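Local coordinates for protein putative oxygenase (Streptomyces coelicolor, PDB 2OG5) that catalyses the iron(II)- and 2-oxoglutarate-dependent 3-hydroxylation of L-asparagine, supplying (2S,3S)-3-hydroxyasparagine for biosynthesis of the calcium-dependent lipopeptide antibiotic, at residues L47-E50 and I51-L55; W79-T82 and L83-L87. All blocks are in the same frame, centred on the assembly; numbering follows the deposited sequence.

Contact 1: residues L47-E50 and I51-L55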
loop_
_atom_site.group_PDB
_atom_site.type_symbol
_atom_site.label_atom_id
_atom_site.label_comp_id
_atom_site.label_asym_id
_atom_site.label_seq_id
_atom_site.Cartn_x
_atom_site.Cartn_y
_atom_site.Cartn_z
ATOM N N LEU A 47 2.660 -19.551 15.344
ATOM C CA LEU A 47 2.785 -18.556 16.408
ATOM C C LEU A 47 2.052 -17.266 16.036
ATOM O O LEU A 47 1.289 -16.727 16.841
ATOM C CB LEU A 47 4.256 -18.269 16.707
ATOM C CG LEU A 47 4.547 -17.166 17.732
ATOM C CD1 LEU A 47 3.751 -17.362 19.024
ATOM C CD2 LEU A 47 6.047 -17.086 18.030
ATOM N N VAL A 48 2.266 -16.784 14.813
ATOM C CA VAL A 48 1.589 -15.568 14.356
ATOM C C VAL A 48 0.071 -15.784 14.327
ATOM O O VAL A 48 -0.691 -14.897 14.713
ATOM C CB VAL A 48 2.117 -15.096 12.979
ATOM C CG1 VAL A 48 1.299 -13.909 12.456
ATOM C CG2 VAL A 48 3.594 -14.715 13.073
ATOM N N GLU A 49 -0.367 -16.975 13.915
ATOM C CA GLU A 49 -1.791 -17.318 13.931
ATOM C C GLU A 49 -2.362 -17.225 15.350
ATOM O O GLU A 49 -3.424 -16.650 15.556
ATOM C CB GLU A 49 -2.006 -18.720 13.349
ATOM C CG GLU A 49 -3.466 -19.156 13.296
ATOM C CD GLU A 49 -3.637 -20.567 12.785
ATOM O OE1 GLU A 49 -2.871 -21.460 13.216
ATOM O OE2 GLU A 49 -4.555 -20.788 11.967
ATOM N N GLU A 50 -1.646 -17.788 16.319
ATOM C CA GLU A 50 -2.066 -17.726 17.722
ATOM C C GLU A 50 -2.168 -16.284 18.203
ATOM O O GLU A 50 -3.137 -15.900 18.843
ATOM C CB GLU A 50 -1.078 -18.492 18.614
ATOM C CG GLU A 50 -1.456 -18.544 20.099
ATOM C CD GLU A 50 -0.416 -19.264 20.970
ATOM O OE1 GLU A 50 0.727 -19.491 20.505
ATOM O OE2 GLU A 50 -0.745 -19.596 22.135
ATOM N N ILE A 51 -1.147 -15.497 17.889
ATOM C CA ILE A 51 -1.097 -14.100 18.301
ATOM C C ILE A 51 -2.236 -13.293 17.652
ATOM O O ILE A 51 -2.902 -12.509 18.321
ATOM C CB ILE A 51 0.266 -13.460 17.932
ATOM C CG1 ILE A 51 1.409 -14.099 18.732
ATOM C CG2 ILE A 51 0.249 -11.964 18.216
ATOM C CD1 ILE A 51 2.789 -13.866 18.117
ATOM N N ALA A 52 -2.448 -13.499 16.353
ATOM C CA ALA A 52 -3.488 -12.787 15.619
ATOM C C ALA A 52 -4.882 -13.132 16.133
ATOM O O ALA A 52 -5.716 -12.245 16.306
ATOM C CB ALA A 52 -3.381 -13.083 14.132
ATOM N N TRP A 53 -5.133 -14.413 16.395
ATOM C CA TRP A 53 -6.439 -14.822 16.920
ATOM C C TRP A 53 -6.703 -14.253 18.310
ATOM O O TRP A 53 -7.817 -13.826 18.603
ATOM C CB TRP A 53 -6.586 -16.349 16.929
ATOM C CG TRP A 53 -7.089 -16.881 15.636
ATOM C CD1 TRP A 53 -6.405 -17.656 14.743
ATOM C CD2 TRP A 53 -8.391 -16.671 15.069
ATOM N NE1 TRP A 53 -7.203 -17.947 13.659
ATOM C CE2 TRP A 53 -8.423 -17.349 13.832
ATOM C CE3 TRP A 53 -9.528 -15.967 15.486
ATOM C CZ2 TRP A 53 -9.554 -17.351 13.005
ATOM C CZ3 TRP A 53 -10.651 -15.966 14.663
ATOM C CH2 TRP A 53 -10.656 -16.656 13.436
ATOM N N LYS A 54 -5.682 -14.256 19.163
ATOM C CA LYS A 54 -5.805 -13.687 20.504
ATOM C C LYS A 54 -6.140 -12.196 20.437
ATOM O O LYS A 54 -7.013 -11.713 21.153
ATOM C CB LYS A 54 -4.521 -13.919 21.300
ATOM C CG LYS A 54 -4.575 -13.464 22.754
ATOM C CD LYS A 54 -3.299 -13.853 23.486
ATOM C CE LYS A 54 -3.171 -13.155 24.844
ATOM N NZ LYS A 54 -1.736 -12.879 25.203
ATOM N N LEU A 55 -5.440 -11.464 19.577
ATOM C CA LEU A 55 -5.733 -10.045 19.385
ATOM C C LEU A 55 -7.153 -9.836 18.858
ATOM O O LEU A 55 -7.916 -9.038 19.405
ATOM C CB LEU A 55 -4.727 -9.428 18.412
ATOM C CG LEU A 55 -4.890 -7.949 18.063
ATOM C CD1 LEU A 55 -4.795 -7.051 19.281
ATOM C CD2 LEU A 55 -3.828 -7.592 17.044
HETATM O O HOH W 1 -6.301 -18.971 10.584
#
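Ile51 lies one helical turn beyond Leu47 in helix 42-58, and its side chain can be followed outward along that turn. CB lies about equally far from the backbone oxygens of Leu47 and Val48. CG1, set beside its own backbone N by chi1 of -66°, leans back over Leu47 O at 3.2 Å. The chain then runs on to CD1, which meets Leu47 CD1 at 3.7 Å and also touches Leu47 CG; the two side chains meet at a slant. Beneath them Ile51 N donates to Leu47 O at 2.9 Å, one of four successive i to i+4 bonds between the segments, the last of them Lys54 N to Glu50 O. Further round the helix Glu49 and Trp53 run side by side in the same direction. Glu49 CG abuts the indole edge in its plane, 3.6 Å from Trp53 CD1, while the carboxylate is turned 44° from the ring. A water donates to Glu49 OE2 at 2.9 Å and weakly accepts from Trp53 NE1, bridging the two polar groups. Beyond the segments, Ile51 packs on Ala75 of helix 66-76 and Met135 of helix 128-140, and Trp53 reaches Leu128 and Asp108. The chemistry is thus divided around an amphipathic helix: aliphatic contact where Ile51 faces neighbouring helices, and, where Glu49 meets Trp53, methylene-to-ring packing whose polar ends are linked, on the indole side only weakly, through a water.

Contact 2: residues W79-T82 and L83-L87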
loop_
_atom_site.group_PDB
_atom_site.type_symbol
_atom_site.label_atom_id
_atom_site.label_comp_id
_atom_site.label_asym_id
_atom_site.label_seq_id
_atom_site.Cartn_x
_atom_site.Cartn_y
_atom_site.Cartn_z
ATOM N N TRP A 79 5.689 -11.462 18.094
ATOM C CA TRP A 79 6.043 -12.191 16.867
ATOM C C TRP A 79 7.434 -12.816 16.972
ATOM O O TRP A 79 8.286 -12.320 17.711
ATOM C CB TRP A 79 6.034 -11.289 15.629
ATOM C CG TRP A 79 4.696 -10.937 15.065
ATOM C CD1 TRP A 79 3.585 -10.573 15.757
ATOM C CD2 TRP A 79 4.350 -10.862 13.672
ATOM N NE1 TRP A 79 2.557 -10.278 14.878
ATOM C CE2 TRP A 79 3.001 -10.453 13.597
ATOM C CE3 TRP A 79 5.049 -11.099 12.485
ATOM C CZ2 TRP A 79 2.335 -10.274 12.376
ATOM C CZ3 TRP A 79 4.387 -10.926 11.271
ATOM C CH2 TRP A 79 3.046 -10.517 11.226
ATOM N N PRO A 80 7.678 -13.900 16.219
ATOM C CA PRO A 80 9.025 -14.462 16.196
ATOM C C PRO A 80 10.090 -13.455 15.781
ATOM O O PRO A 80 9.865 -12.640 14.883
ATOM C CB PRO A 80 8.947 -15.581 15.152
ATOM C CG PRO A 80 7.618 -15.530 14.557
ATOM C CD PRO A 80 6.732 -14.656 15.380
ATOM N N ALA A 81 11.245 -13.534 16.428
ATOM C CA ALA A 81 12.349 -12.622 16.144
ATOM C C ALA A 81 12.779 -12.661 14.687
ATOM O O ALA A 81 13.203 -11.647 14.141
ATOM C CB ALA A 81 13.544 -12.929 17.051
ATOM N N THR A 82 12.698 -13.836 14.059
ATOM C CA THR A 82 13.062 -13.980 12.648
ATOM C C THR A 82 12.307 -12.983 11.770
ATOM O O THR A 82 12.901 -12.287 10.948
ATOM C CB THR A 82 12.749 -15.402 12.142
ATOM O OG1 THR A 82 11.434 -15.771 12.565
ATOM C CG2 THR A 82 13.739 -16.391 12.705
ATOM N N LEU A 83 10.994 -12.909 11.960
ATOM C CA LEU A 83 10.139 -12.042 11.145
ATOM C C LEU A 83 10.331 -10.575 11.515
ATOM O O LEU A 83 10.306 -9.709 10.648
ATOM C CB LEU A 83 8.668 -12.439 11.303
ATOM C CG LEU A 83 8.313 -13.846 10.794
ATOM C CD1 LEU A 83 6.865 -14.204 11.125
ATOM C CD2 LEU A 83 8.557 -13.941 9.292
ATOM N N ARG A 84 10.505 -10.298 12.803
ATOM C CA ARG A 84 10.770 -8.920 13.237
ATOM C C ARG A 84 12.089 -8.421 12.644
ATOM O O ARG A 84 12.189 -7.272 12.206
ATOM C CB ARG A 84 10.734 -8.794 14.761
ATOM C CG ARG A 84 9.308 -8.887 15.312
ATOM C CD ARG A 84 9.187 -8.611 16.802
ATOM N NE ARG A 84 9.533 -9.791 17.592
ATOM C CZ ARG A 84 10.682 -9.992 18.233
ATOM N NH1 ARG A 84 11.651 -9.076 18.257
ATOM N NH2 ARG A 84 10.846 -11.141 18.881
ATOM N N ARG A 85 13.085 -9.296 12.587
ATOM C CA ARG A 85 14.357 -8.970 11.943
ATOM C C ARG A 85 14.206 -8.758 10.437
ATOM O O ARG A 85 14.820 -7.851 9.879
ATOM C CB ARG A 85 15.399 -10.057 12.215
ATOM C CG ARG A 85 15.908 -10.028 13.627
ATOM C CD ARG A 85 16.745 -11.228 13.979
ATOM N NE ARG A 85 17.216 -11.136 15.358
ATOM C CZ ARG A 85 17.314 -12.146 16.213
ATOM N NH1 ARG A 85 16.943 -13.379 15.870
ATOM N NH2 ARG A 85 17.769 -11.916 17.436
ATOM N N ASP A 86 13.405 -9.592 9.773
ATOM C CA ASP A 86 13.169 -9.433 8.335
ATOM C C ASP A 86 12.534 -8.075 8.022
ATOM O O ASP A 86 12.955 -7.378 7.090
ATOM C CB ASP A 86 12.253 -10.533 7.796
ATOM C CG ASP A 86 12.895 -11.905 7.813
ATOM O OD1 ASP A 86 14.141 -12.017 7.801
ATOM O OD2 ASP A 86 12.117 -12.883 7.841
ATOM N N LEU A 87 11.508 -7.713 8.786
ATOM C CA LEU A 87 10.819 -6.440 8.575
ATOM C C LEU A 87 11.750 -5.264 8.881
ATOM O O LEU A 87 11.752 -4.282 8.151
ATOM C CB LEU A 87 9.541 -6.342 9.416
ATOM C CG LEU A 87 8.254 -6.855 8.771
ATOM C CD1 LEU A 87 7.847 -5.961 7.604
ATOM C CD2 LEU A 87 8.416 -8.292 8.343
#
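Trp79, the last residue but one before helix 81-92, touches the helix with both its indole and its carbonyl. CE3 of its indole lies 3.8 Å from Leu83 CD1, ring and leucine meeting at an angle. Its backbone oxygen is held side-on by Arg84, with NE at 2.8 Å and NH2 at 3.1 Å. The oxygen lies close to the guanidinium plane; NH2 approaches it nearly along the C=O axis (165°), whereas NE comes from above the carbonyl plane. A bend at chi3 (-81°) folds the arginine back to reach this oxygen. Pro80, at the N-cap position, runs alongside Leu83, its CG 3.8 Å from Leu83 CD1, and Pro80 O accepts from Arg84 N at 3.2 Å and weakly from Leu83 N. Ala81 opens the helix beneath two guanidinium groups: its CA lies over one face of that of Arg84, offset toward the rim, and its CB lies 3.6 Å from Arg85 NH1, over a face of the second group. Ala81 O also receives Arg85 N at 2.8 Å. At Thr82 the backbone oxygen accepts from Asp86 N, while OG1 is hydrogen-bonded to Asp44 of helix 42-58. On the buried side Trp79 and Leu83 both pack on Val48. The whole is a helix N-terminus led in by a proline, with an arginine from the first turn reaching back to the preceding loop, in the helical layer beside the jelly-roll core of this clavaminate synthase-family enzyme.

How the contacts relate
The two contacts are local, each within one stretch of chain, but they touch through packing: Ile51 CD1 meets Trp79 N at 3.8 Å, and Leu47 CD2 meets Pro80 CD at 3.7 Å. Contact 1 is mid-helix, where backbone bonds run on without a break and the side chains divide into an apolar and a polar face. Contact 2 is a helix start, where the backbone bonds are joined by an arginine side chain that holds a carbonyl of the preceding loop. Both are partly buried, with Val48, Trp79 and Leu83 inside and Glu50, Lys54 and Arg85 at the surface. Helix 128-140 packs against both, and each lies away from the metal site.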